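Local coordinates for protein phycocyanobilin lyase subunit alpha (Nostoc sp. PCC 7120, PDB 5N3U) that associates with its partner subunit CpcF to form a lyase that is probably required for the chromophorylation of the phycocyanin protein CpcA, at residues 76-81 / 105-110; 92-97 / 117-122; 197-202 / 219-224; 228-233 / 241-246. One frame throughout, in Å; residues are numbered along the deposited sequence.

Contact 1: residues 76-81 / 105-110; sequences NAARAL and REAAAQ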
loop_
_atom_site.group_PDB
_atom_site.type_symbol
_atom_site.label_atom_id
_atom_site.label_comp_id
_atom_site.label_asym_id
_atom_site.label_seq_id
_atom_site.Cartn_x
_atom_site.Cartn_y
_atom_site.Cartn_z
ATOM N N ASN A 76 -12.472 13.267 -13.260
ATOM C CA ASN A 76 -11.100 13.088 -12.898
ATOM C C ASN A 76 -10.239 14.330 -13.096
ATOM O O ASN A 76 -9.384 14.609 -12.297
ATOM C CB ASN A 76 -10.474 11.950 -13.747
ATOM C CG ASN A 76 -10.621 10.616 -13.077
ATOM O OD1 ASN A 76 -11.387 10.477 -12.066
ATOM N ND2 ASN A 76 -9.897 9.648 -13.577
ATOM N N ALA A 77 -10.568 15.089 -14.107
ATOM C CA ALA A 77 -9.886 16.398 -14.343
ATOM C C ALA A 77 -10.195 17.385 -13.269
ATOM O O ALA A 77 -9.291 18.080 -12.767
ATOM C CB ALA A 77 -10.246 16.960 -15.720
ATOM N N ALA A 78 -11.460 17.504 -12.927
ATOM C CA ALA A 78 -11.844 18.336 -11.820
ATOM C C ALA A 78 -11.134 17.993 -10.505
ATOM O O ALA A 78 -10.649 18.863 -9.826
ATOM C CB ALA A 78 -13.343 18.329 -11.649
ATOM N N ARG A 79 -11.060 16.719 -10.186
ATOM C CA ARG A 79 -10.418 16.230 -8.947
ATOM C C ARG A 79 -8.933 16.536 -8.997
ATOM O O ARG A 79 -8.362 17.072 -8.058
ATOM C CB ARG A 79 -10.557 14.725 -8.816
ATOM C CG ARG A 79 -11.916 14.158 -8.606
ATOM C CD ARG A 79 -12.040 12.580 -8.636
ATOM N NE ARG A 79 -13.478 12.202 -8.553
ATOM C CZ ARG A 79 -14.143 11.348 -9.326
ATOM N NH1 ARG A 79 -13.550 10.651 -10.303
ATOM N NH2 ARG A 79 -15.435 11.125 -9.078
ATOM N N ALA A 80 -8.299 16.277 -10.135
ATOM C CA ALA A 80 -6.885 16.571 -10.300
ATOM C C ALA A 80 -6.547 18.052 -10.081
ATOM O O ALA A 80 -5.554 18.370 -9.347
ATOM C CB ALA A 80 -6.417 16.133 -11.686
ATOM N N LEU A 81 -7.377 18.949 -10.603
ATOM C CA LEU A 81 -7.097 20.400 -10.541
ATOM C C LEU A 81 -7.057 20.919 -9.150
ATOM O O LEU A 81 -6.273 21.836 -8.819
ATOM C CB LEU A 81 -8.065 21.190 -11.363
ATOM C CG LEU A 81 -7.846 20.992 -12.832
ATOM C CD1 LEU A 81 -8.997 21.505 -13.595
ATOM C CD2 LEU A 81 -6.608 21.780 -13.199
ATOM N N ARG A 105 -20.052 17.996 -10.298
ATOM C CA ARG A 105 -20.358 19.034 -9.302
ATOM C C ARG A 105 -19.624 18.772 -8.013
ATOM O O ARG A 105 -19.008 19.678 -7.417
ATOM C CB ARG A 105 -21.868 19.209 -9.080
ATOM C CG ARG A 105 -22.672 19.490 -10.356
ATOM C CD ARG A 105 -24.042 20.164 -10.108
ATOM N NE ARG A 105 -24.991 19.355 -9.360
ATOM C CZ ARG A 105 -25.625 18.301 -9.836
ATOM N NH1 ARG A 105 -25.404 17.900 -11.094
ATOM N NH2 ARG A 105 -26.451 17.633 -9.059
ATOM N N GLU A 106 -19.630 17.542 -7.614
ATOM C CA GLU A 106 -18.967 17.123 -6.349
ATOM C C GLU A 106 -17.466 17.320 -6.425
ATOM O O GLU A 106 -16.832 17.861 -5.541
ATOM C CB GLU A 106 -19.272 15.643 -6.042
ATOM C CG GLU A 106 -18.830 15.271 -4.641
ATOM C CD GLU A 106 -19.278 13.875 -4.243
ATOM O OE1 GLU A 106 -18.989 12.909 -5.014
ATOM O OE2 GLU A 106 -19.964 13.778 -3.187
ATOM N N ALA A 107 -16.874 16.821 -7.499
ATOM C CA ALA A 107 -15.456 16.956 -7.701
ATOM C C ALA A 107 -15.026 18.400 -7.760
ATOM O O ALA A 107 -14.027 18.757 -7.169
ATOM C CB ALA A 107 -15.060 16.265 -9.010
ATOM N N ALA A 108 -15.836 19.235 -8.403
ATOM C CA ALA A 108 -15.527 20.668 -8.523
ATOM C C ALA A 108 -15.605 21.386 -7.211
ATOM O O ALA A 108 -14.741 22.167 -6.834
ATOM C CB ALA A 108 -16.458 21.365 -9.520
ATOM N N ALA A 109 -16.636 21.107 -6.465
ATOM C CA ALA A 109 -16.757 21.686 -5.138
ATOM C C ALA A 109 -15.625 21.256 -4.226
ATOM O O ALA A 109 -15.129 22.095 -3.478
ATOM C CB ALA A 109 -18.091 21.315 -4.535
ATOM N N GLN A 110 -15.207 19.992 -4.287
ATOM C CA GLN A 110 -14.070 19.559 -3.463
ATOM C C GLN A 110 -12.784 20.298 -3.882
ATOM O O GLN A 110 -12.014 20.796 -3.024
ATOM C CB GLN A 110 -13.832 18.060 -3.600
ATOM C CG GLN A 110 -14.898 17.234 -2.943
ATOM C CD GLN A 110 -14.881 15.742 -3.406
ATOM O OE1 GLN A 110 -14.277 15.362 -4.434
ATOM N NE2 GLN A 110 -15.620 14.912 -2.672
HETATM O O HOH W 1 -16.966 13.130 -7.649
HETATM O O HOH W 2 -14.640 13.335 -6.187
#

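Contact 2: residues 92-97 / 117-122; sequences GLINCL and DKTAAP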
loop_
_atom_site.group_PDB
_atom_site.type_symbol
_atom_site.label_atom_id
_atom_site.label_comp_id
_atom_site.label_asym_id
_atom_site.label_seq_id
_atom_site.Cartn_x
_atom_site.Cartn_y
_atom_site.Cartn_z
ATOM N N GLY A 92 -13.217 27.556 -14.657
ATOM C CA GLY A 92 -13.670 26.292 -15.215
ATOM C C GLY A 92 -14.312 25.392 -14.176
ATOM O O GLY A 92 -15.317 24.736 -14.444
ATOM N N LEU A 93 -13.745 25.376 -12.965
ATOM C CA LEU A 93 -14.334 24.601 -11.875
ATOM C C LEU A 93 -15.666 25.163 -11.485
ATOM O O LEU A 93 -16.631 24.421 -11.244
ATOM C CB LEU A 93 -13.394 24.483 -10.656
ATOM C CG LEU A 93 -12.176 23.658 -10.897
ATOM C CD1 LEU A 93 -11.160 23.927 -9.804
ATOM C CD2 LEU A 93 -12.516 22.149 -11.127
ATOM N N ILE A 94 -15.771 26.488 -11.450
ATOM C CA ILE A 94 -17.033 27.158 -11.230
ATOM C C ILE A 94 -18.111 26.761 -12.219
ATOM O O ILE A 94 -19.294 26.437 -11.869
ATOM C CB ILE A 94 -16.827 28.670 -11.152
ATOM C CG1 ILE A 94 -16.164 28.998 -9.845
ATOM C CG2 ILE A 94 -18.195 29.389 -11.189
ATOM C CD1 ILE A 94 -15.683 30.424 -9.787
ATOM N N ASN A 95 -17.723 26.685 -13.472
ATOM C CA ASN A 95 -18.650 26.215 -14.477
ATOM C C ASN A 95 -19.157 24.799 -14.240
ATOM O O ASN A 95 -20.290 24.466 -14.503
ATOM C CB ASN A 95 -17.943 26.159 -15.844
ATOM C CG ASN A 95 -17.771 27.507 -16.486
ATOM O OD1 ASN A 95 -18.398 28.483 -16.096
ATOM N ND2 ASN A 95 -16.904 27.562 -17.485
ATOM N N CYS A 96 -18.278 23.956 -13.735
ATOM C CA CYS A 96 -18.611 22.561 -13.450
ATOM C C CYS A 96 -19.677 22.419 -12.331
ATOM O O CYS A 96 -20.336 21.389 -12.221
ATOM C CB CYS A 96 -17.357 21.846 -12.972
ATOM S SG CYS A 96 -16.245 21.438 -14.350
ATOM N N LEU A 97 -19.803 23.429 -11.487
ATOM C CA LEU A 97 -20.871 23.486 -10.495
ATOM C C LEU A 97 -22.265 23.532 -11.100
ATOM O O LEU A 97 -23.245 23.271 -10.383
ATOM C CB LEU A 97 -20.682 24.598 -9.472
ATOM C CG LEU A 97 -19.422 24.585 -8.666
ATOM C CD1 LEU A 97 -19.382 25.877 -7.820
ATOM C CD2 LEU A 97 -19.395 23.331 -7.745
ATOM N N ASP A 117 -10.458 29.776 -3.154
ATOM C CA ASP A 117 -10.730 31.030 -3.902
ATOM C C ASP A 117 -12.181 31.507 -3.706
ATOM O O ASP A 117 -13.164 30.846 -4.061
ATOM C CB ASP A 117 -10.487 30.771 -5.372
ATOM C CG ASP A 117 -10.392 32.026 -6.195
ATOM O OD1 ASP A 117 -11.104 32.983 -5.886
ATOM O OD2 ASP A 117 -9.649 32.010 -7.201
ATOM N N LYS A 118 -12.303 32.716 -3.188
ATOM C CA LYS A 118 -13.579 33.256 -2.826
ATOM C C LYS A 118 -14.462 33.582 -4.029
ATOM O O LYS A 118 -15.667 33.792 -3.856
ATOM C CB LYS A 118 -13.398 34.538 -2.014
ATOM C CG LYS A 118 -14.566 34.758 -1.080
ATOM C CD LYS A 118 -14.317 35.988 -0.211
ATOM C CE LYS A 118 -15.613 36.720 0.153
ATOM N NZ LYS A 118 -15.520 37.223 1.560
ATOM N N THR A 119 -13.896 33.583 -5.224
ATOM C CA THR A 119 -14.718 33.844 -6.420
ATOM C C THR A 119 -15.766 32.758 -6.747
ATOM O O THR A 119 -16.772 33.006 -7.385
ATOM C CB THR A 119 -13.841 34.137 -7.598
ATOM O OG1 THR A 119 -13.120 33.000 -7.985
ATOM C CG2 THR A 119 -12.827 35.192 -7.208
ATOM N N ALA A 120 -15.597 31.591 -6.113
ATOM C CA ALA A 120 -16.622 30.528 -6.206
ATOM C C ALA A 120 -17.863 30.686 -5.326
ATOM O O ALA A 120 -18.755 29.920 -5.437
ATOM C CB ALA A 120 -15.964 29.238 -5.916
ATOM N N ALA A 121 -17.912 31.649 -4.442
ATOM C CA ALA A 121 -19.022 31.739 -3.478
ATOM C C ALA A 121 -20.455 31.811 -4.074
ATOM O O ALA A 121 -21.355 31.061 -3.691
ATOM C CB ALA A 121 -18.755 32.863 -2.512
ATOM N N PRO A 122 -20.685 32.676 -5.043
ATOM C CA PRO A 122 -22.026 32.710 -5.566
ATOM C C PRO A 122 -22.468 31.373 -6.187
ATOM O O PRO A 122 -23.609 30.954 -6.041
ATOM C CB PRO A 122 -21.939 33.802 -6.687
ATOM C CG PRO A 122 -20.742 34.647 -6.262
ATOM C CD PRO A 122 -19.784 33.711 -5.637
#

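Contact 3: residues 197-202 / 219-224; sequences ELLVKV and GAIGYL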
loop_
_atom_site.group_PDB
_atom_site.type_symbol
_atom_site.label_atom_id
_atom_site.label_comp_id
_atom_site.label_asym_id
_atom_site.label_seq_id
_atom_site.Cartn_x
_atom_site.Cartn_y
_atom_site.Cartn_z
ATOM N N GLU A 197 -16.857 22.016 19.078
ATOM C CA GLU A 197 -17.228 20.922 19.963
ATOM C C GLU A 197 -18.074 19.884 19.329
ATOM O O GLU A 197 -18.024 18.691 19.662
ATOM C CB GLU A 197 -17.929 21.464 21.237
ATOM C CG GLU A 197 -17.033 22.254 22.188
ATOM C CD GLU A 197 -15.923 21.402 22.711
ATOM O OE1 GLU A 197 -16.233 20.297 23.126
ATOM O OE2 GLU A 197 -14.759 21.818 22.659
ATOM N N LEU A 198 -18.926 20.263 18.410
ATOM C CA LEU A 198 -19.694 19.216 17.728
ATOM C C LEU A 198 -18.745 18.264 16.954
ATOM O O LEU A 198 -19.003 17.070 16.865
ATOM C CB LEU A 198 -20.579 19.833 16.677
ATOM C CG LEU A 198 -21.809 20.533 17.160
ATOM C CD1 LEU A 198 -22.288 21.439 16.062
ATOM C CD2 LEU A 198 -22.833 19.455 17.541
ATOM N N LEU A 199 -17.689 18.817 16.363
ATOM C CA LEU A 199 -16.662 17.949 15.666
ATOM C C LEU A 199 -15.966 17.038 16.646
ATOM O O LEU A 199 -15.864 15.817 16.439
ATOM C CB LEU A 199 -15.665 18.809 14.903
ATOM C CG LEU A 199 -16.372 19.610 13.797
ATOM C CD1 LEU A 199 -15.486 20.670 13.161
ATOM C CD2 LEU A 199 -16.872 18.619 12.807
ATOM N N VAL A 200 -15.609 17.587 17.783
ATOM C CA VAL A 200 -15.068 16.703 18.869
ATOM C C VAL A 200 -15.965 15.569 19.220
ATOM O O VAL A 200 -15.551 14.415 19.289
ATOM C CB VAL A 200 -14.738 17.515 20.122
ATOM C CG1 VAL A 200 -14.367 16.573 21.273
ATOM C CG2 VAL A 200 -13.608 18.476 19.814
ATOM N N LYS A 201 -17.259 15.847 19.369
ATOM C CA LYS A 201 -18.201 14.781 19.674
ATOM C C LYS A 201 -18.320 13.668 18.590
ATOM O O LYS A 201 -18.453 12.517 18.894
ATOM C CB LYS A 201 -19.578 15.400 19.942
ATOM C CG LYS A 201 -20.586 14.412 20.517
ATOM C CD LYS A 201 -22.043 14.866 20.294
ATOM C CE LYS A 201 -23.025 14.246 21.304
ATOM N NZ LYS A 201 -23.328 12.825 20.981
ATOM N N VAL A 202 -18.211 14.019 17.324
ATOM C CA VAL A 202 -18.157 13.044 16.221
ATOM C C VAL A 202 -16.943 12.092 16.415
ATOM O O VAL A 202 -17.064 10.881 16.173
ATOM C CB VAL A 202 -18.049 13.773 14.882
ATOM C CG1 VAL A 202 -17.749 12.829 13.698
ATOM C CG2 VAL A 202 -19.317 14.563 14.599
ATOM N N GLY A 219 -8.365 19.675 12.029
ATOM C CA GLY A 219 -7.150 20.235 11.425
ATOM C C GLY A 219 -7.308 21.467 10.589
ATOM O O GLY A 219 -6.618 22.457 10.800
ATOM N N ALA A 220 -8.296 21.453 9.707
ATOM C CA ALA A 220 -8.600 22.604 8.840
ATOM C C ALA A 220 -8.988 23.850 9.591
ATOM O O ALA A 220 -8.670 24.951 9.203
ATOM C CB ALA A 220 -9.742 22.233 7.900
ATOM N N ILE A 221 -9.650 23.705 10.704
ATOM C CA ILE A 221 -10.066 24.873 11.424
ATOM C C ILE A 221 -9.088 25.249 12.513
ATOM O O ILE A 221 -9.158 26.343 13.019
ATOM C CB ILE A 221 -11.492 24.682 11.961
ATOM C CG1 ILE A 221 -11.508 23.642 13.051
ATOM C CG2 ILE A 221 -12.402 24.315 10.793
ATOM C CD1 ILE A 221 -12.847 23.334 13.655
ATOM N N GLY A 222 -8.217 24.317 12.908
ATOM C CA GLY A 222 -7.159 24.591 13.878
ATOM C C GLY A 222 -7.681 24.740 15.298
ATOM O O GLY A 222 -7.116 25.522 16.039
ATOM N N TYR A 223 -8.707 23.980 15.684
ATOM C CA TYR A 223 -9.371 24.123 16.991
ATOM C C TYR A 223 -8.567 23.509 18.119
ATOM O O TYR A 223 -8.657 22.304 18.395
ATOM C CB TYR A 223 -10.766 23.475 16.953
ATOM C CG TYR A 223 -11.641 23.605 18.208
ATOM C CD1 TYR A 223 -11.934 24.858 18.781
ATOM C CD2 TYR A 223 -12.234 22.477 18.773
ATOM C CE1 TYR A 223 -12.750 24.962 19.922
ATOM C CE2 TYR A 223 -13.083 22.572 19.861
ATOM C CZ TYR A 223 -13.309 23.815 20.444
ATOM O OH TYR A 223 -14.114 23.847 21.537
ATOM N N LEU A 224 -7.833 24.371 18.816
ATOM C CA LEU A 224 -6.842 23.939 19.842
ATOM C C LEU A 224 -7.354 23.046 20.947
ATOM O O LEU A 224 -6.732 22.051 21.281
ATOM C CB LEU A 224 -6.149 25.145 20.461
ATOM C CG LEU A 224 -4.996 24.874 21.442
ATOM C CD1 LEU A 224 -3.807 24.255 20.695
ATOM C CD2 LEU A 224 -4.554 26.188 22.078
#

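Contact 4: residues 228-233 / 241-246; sequences EAIANA and LIALKG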
loop_
_atom_site.group_PDB
_atom_site.type_symbol
_atom_site.label_atom_id
_atom_site.label_comp_id
_atom_site.label_asym_id
_atom_site.label_seq_id
_atom_site.Cartn_x
_atom_site.Cartn_y
_atom_site.Cartn_z
ATOM N N GLU A 228 -6.149 16.860 22.803
ATOM C CA GLU A 228 -6.081 15.545 23.453
ATOM C C GLU A 228 -7.160 14.619 22.983
ATOM O O GLU A 228 -6.961 13.396 22.920
ATOM C CB GLU A 228 -6.093 15.649 25.027
ATOM C CG GLU A 228 -4.837 16.337 25.548
ATOM C CD GLU A 228 -4.809 17.850 25.287
ATOM O OE1 GLU A 228 -5.884 18.498 25.130
ATOM O OE2 GLU A 228 -3.716 18.459 25.239
ATOM N N ALA A 229 -8.329 15.156 22.624
ATOM C CA ALA A 229 -9.315 14.322 22.054
ATOM C C ALA A 229 -8.792 13.769 20.687
ATOM O O ALA A 229 -9.060 12.654 20.355
ATOM C CB ALA A 229 -10.609 15.065 21.825
ATOM N N ILE A 230 -8.080 14.574 19.924
ATOM C CA ILE A 230 -7.548 14.087 18.618
ATOM C C ILE A 230 -6.566 12.951 18.892
ATOM O O ILE A 230 -6.683 11.844 18.352
ATOM C CB ILE A 230 -6.864 15.237 17.890
ATOM C CG1 ILE A 230 -7.957 16.141 17.342
ATOM C CG2 ILE A 230 -5.887 14.752 16.777
ATOM C CD1 ILE A 230 -7.434 17.516 17.001
ATOM N N ALA A 231 -5.646 13.205 19.801
ATOM C CA ALA A 231 -4.576 12.234 20.093
ATOM C C ALA A 231 -5.097 10.937 20.635
ATOM O O ALA A 231 -4.533 9.877 20.356
ATOM C CB ALA A 231 -3.481 12.874 20.961
ATOM N N ASN A 232 -6.238 10.963 21.315
ATOM C CA ASN A 232 -6.879 9.748 21.816
ATOM C C ASN A 232 -7.968 9.131 20.977
ATOM O O ASN A 232 -8.536 8.102 21.337
ATOM C CB ASN A 232 -7.391 10.043 23.209
ATOM C CG ASN A 232 -6.259 10.355 24.128
ATOM O OD1 ASN A 232 -5.199 9.735 24.018
ATOM N ND2 ASN A 232 -6.433 11.330 24.997
ATOM N N ALA A 233 -8.246 9.710 19.831
ATOM C CA ALA A 233 -9.359 9.238 19.045
ATOM C C ALA A 233 -9.061 7.836 18.476
ATOM O O ALA A 233 -7.895 7.438 18.344
ATOM C CB ALA A 233 -9.634 10.236 17.927
ATOM N N LEU A 241 -2.237 12.966 12.944
ATOM C CA LEU A 241 -1.158 13.889 12.711
ATOM C C LEU A 241 -1.532 15.016 11.841
ATOM O O LEU A 241 -1.016 16.172 12.013
ATOM C CB LEU A 241 0.073 13.130 12.102
ATOM C CG LEU A 241 0.788 12.196 13.059
ATOM C CD1 LEU A 241 1.651 11.254 12.231
ATOM C CD2 LEU A 241 1.651 13.096 13.974
ATOM N N ILE A 242 -2.396 14.749 10.871
ATOM C CA ILE A 242 -2.852 15.872 10.017
ATOM C C ILE A 242 -3.692 16.861 10.819
ATOM O O ILE A 242 -3.574 18.043 10.629
ATOM C CB ILE A 242 -3.723 15.374 8.824
ATOM C CG1 ILE A 242 -2.888 14.595 7.864
ATOM C CG2 ILE A 242 -4.366 16.544 8.083
ATOM C CD1 ILE A 242 -1.808 15.446 7.257
ATOM N N ALA A 243 -4.533 16.346 11.691
ATOM C CA ALA A 243 -5.346 17.221 12.547
ATOM C C ALA A 243 -4.462 18.052 13.460
ATOM O O ALA A 243 -4.545 19.289 13.467
ATOM C CB ALA A 243 -6.285 16.363 13.320
ATOM N N LEU A 244 -3.495 17.398 14.111
ATOM C CA LEU A 244 -2.542 18.115 14.993
ATOM C C LEU A 244 -1.723 19.102 14.273
ATOM O O LEU A 244 -1.492 20.208 14.720
ATOM C CB LEU A 244 -1.705 17.135 15.855
ATOM C CG LEU A 244 -2.532 16.309 16.812
ATOM C CD1 LEU A 244 -1.815 15.109 17.474
ATOM C CD2 LEU A 244 -3.077 17.249 17.918
ATOM N N LYS A 245 -1.328 18.768 13.067
ATOM C CA LYS A 245 -0.589 19.708 12.291
ATOM C C LYS A 245 -1.379 20.985 12.055
ATOM O O LYS A 245 -0.802 22.062 11.996
ATOM C CB LYS A 245 -0.357 19.096 10.905
ATOM C CG LYS A 245 0.270 20.003 9.933
ATOM C CD LYS A 245 0.279 19.308 8.591
ATOM C CE LYS A 245 1.262 19.934 7.660
ATOM N NZ LYS A 245 0.615 21.066 6.994
ATOM N N GLY A 246 -2.671 20.857 11.807
ATOM C CA GLY A 246 -3.490 22.067 11.562
ATOM C C GLY A 246 -3.614 22.868 12.851
ATOM O O GLY A 246 -3.538 24.078 12.883
#

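Contact 1: residues 76-81 / 105-110
A78 and A107 meet methyl to methyl, CB to CB at 3.8 Å, on the facing sides of two nearly parallel helices. Each CB points toward the opposing segment. The small side chains let the axes approach to 8.0 Å at an angle of only 9°, and the CA atoms of R79 and A107 come within 5.2 Å. The A107 methyl sits between two neighbours: beside A78 it also touches the aliphatic part of R79, its CB lying 3.8 Å from R79 CG. From there R79 runs out extended as far as NE, its CG anti to the carbonyl carbon (chi1 -67°), and carries the guanidinium beyond the alanines. N76 OD1, one turn earlier, holds that group by its edge, accepting from R79 NH1 at 2.8 Å with the oxygen close to the guanidinium plane. The bond is bent, its N-H...O angle being 134°. The other nitrogens face water: R79 NE donates to a molecule that in turn donates to Q110 OE1, and R79 NH2 to a second one bonded weakly to E106 OE1. The R79 and E106 charges are therefore linked through water rather than in direct contact. L93 of helix 90-96 also packs on A78. Close, alanine-lined packing of parallel helices 72-83 and 102-115 is consistent with the stacked helices of a HEAT-repeat solenoid.

Contact 2: residues 92-97 / 117-122
I94 carries the contact, its CB directed toward the turn that leads into helix 121-126. With CG1 anti to the carbonyl carbon (chi1 -73°), the longer branch runs across A120: CG1 of I94 lies 3.9 Å from A120 CB, and CD1 of I94 is 3.7 Å from A120 CA. The same CD1 ends 3.7 Å from the backbone O of T119 and near the T119 hydroxyl. Farther along, L97 also points its CB toward this segment, but packs on A123 and L124 of the helix that follows. Cutting the isoleucine back to an alanine is likely to open a gap, leaving the A120 methyl and the T119 backbone without the apolar branch that lies against them. The turn is also braced from within. D117 OD1 accepts the backbone N of T119 at 2.9 Å, an Asx turn, with a nearly straight N-H (168°) that meets the oxygen tilted out of the carboxylate plane. The T119 OG1, held between the backbone N and the carbonyl carbon, adds a weak bond to the same oxygen. Since no hydrogen bond crosses between the segments, their union depends on shape and apolar contact, while the aspartate shapes the turn that I94 meets.

Contact 3: residues 197-202 / 219-224
Y223 and E197 meet at the phenol end: Y223 OH donates to E197 OE2 at 2.4 Å, so short that the exact length is doubtful. The oxygen approaches at the ring's edge, in its plane, while the carboxylate is turned 66° against the ring. Two conformations bring this about. Y223 has CG anti to the backbone N (chi1 -176°), sending the ring across to helix 193-203, and E197 bends at its second torsion, which turns the carboxylate toward the hydroxyl. V200 CG2 adds an apolar touch at the ring edge, 4.1 Å from Y223 CE2. I221 places CG1 between the backbone N and the carbonyl carbon (chi1 69°), and its CD1 meets L199 CD1 tip to tip at 3.8 Å. A phenylalanine in place of Y223 would probably keep the V200 contact but leave the E197 carboxylate without its hydroxyl partner. G222, with positive phi, ends helix 208-221 and turns the chain toward the tyrosine. Helix 176-190 packs against the contact, its Y187 ring meeting that of Y223 and also touching I221; L199 reaches C180 of that helix and L218 of helix 208-221, joining three helices around one apolar centre.

Contact 4: residues 228-233 / 241-246
K245 NZ is gripped from several sides: it forms salt bridges with E249 of its own helix and with E187 of the neighbouring beta subunit, and its charge lies in a cation-pi contact with W151 of that subunit. This lysine, on the side of the helix away from I230, ties helix 237-250 to CpcF, while L244 before it serves the inner side. I230 provides most of the contact from the first helix, its CB directed at the opposing segment. With CG1 anti to the carbonyl carbon (chi1 -75°), the I230 CG2 methyl lies anti to the backbone N and comes 3.7 Å from L244 CG and 3.8 Å from A243 CB. I230 CD1 reaches A243 CB as well, at 4.0 Å, so the alanine is met by two methyls of one side chain. The two helices run antiparallel, at 164° with axes 9.6 Å apart, and form a helical hairpin of the kind that builds alpha-solenoids such as HEAT repeats. L244, whose end swings nearer to its partner than its CB direction suggests, slides past I230 in the opposite sense; its CD2 lies 3.9 Å from I230 CG2. A231 CB stands farther off, 4.5 Å from L244 CD1. L215 of helix 208-221 packs on both I230 and A243, and M272 of helix 263-273 on L244. The carbonyls of A231 and A233 both accept from K240 NZ.

From the N terminus, contact 1 closes a loop that starts on helix 72-83 and returns on helix 102-115, passing through helix 90-96. Contact 2 opens inside that loop and closes beyond it, on the turn at 117-122, so the two cross; they also touch, A108 CB packing against C96 CB, and together bind four consecutive helical elements. Contacts 3 and 4 come later in series. Contact 3 joins helix 193-203 to the end of helix 208-221, and contact 4 then pairs helices 227-232 and 237-250. These two touch, with centres 9 Å apart, whereas contacts 2 and 4 lie on opposite sides of the chain's centre, about 31 Å apart between centres.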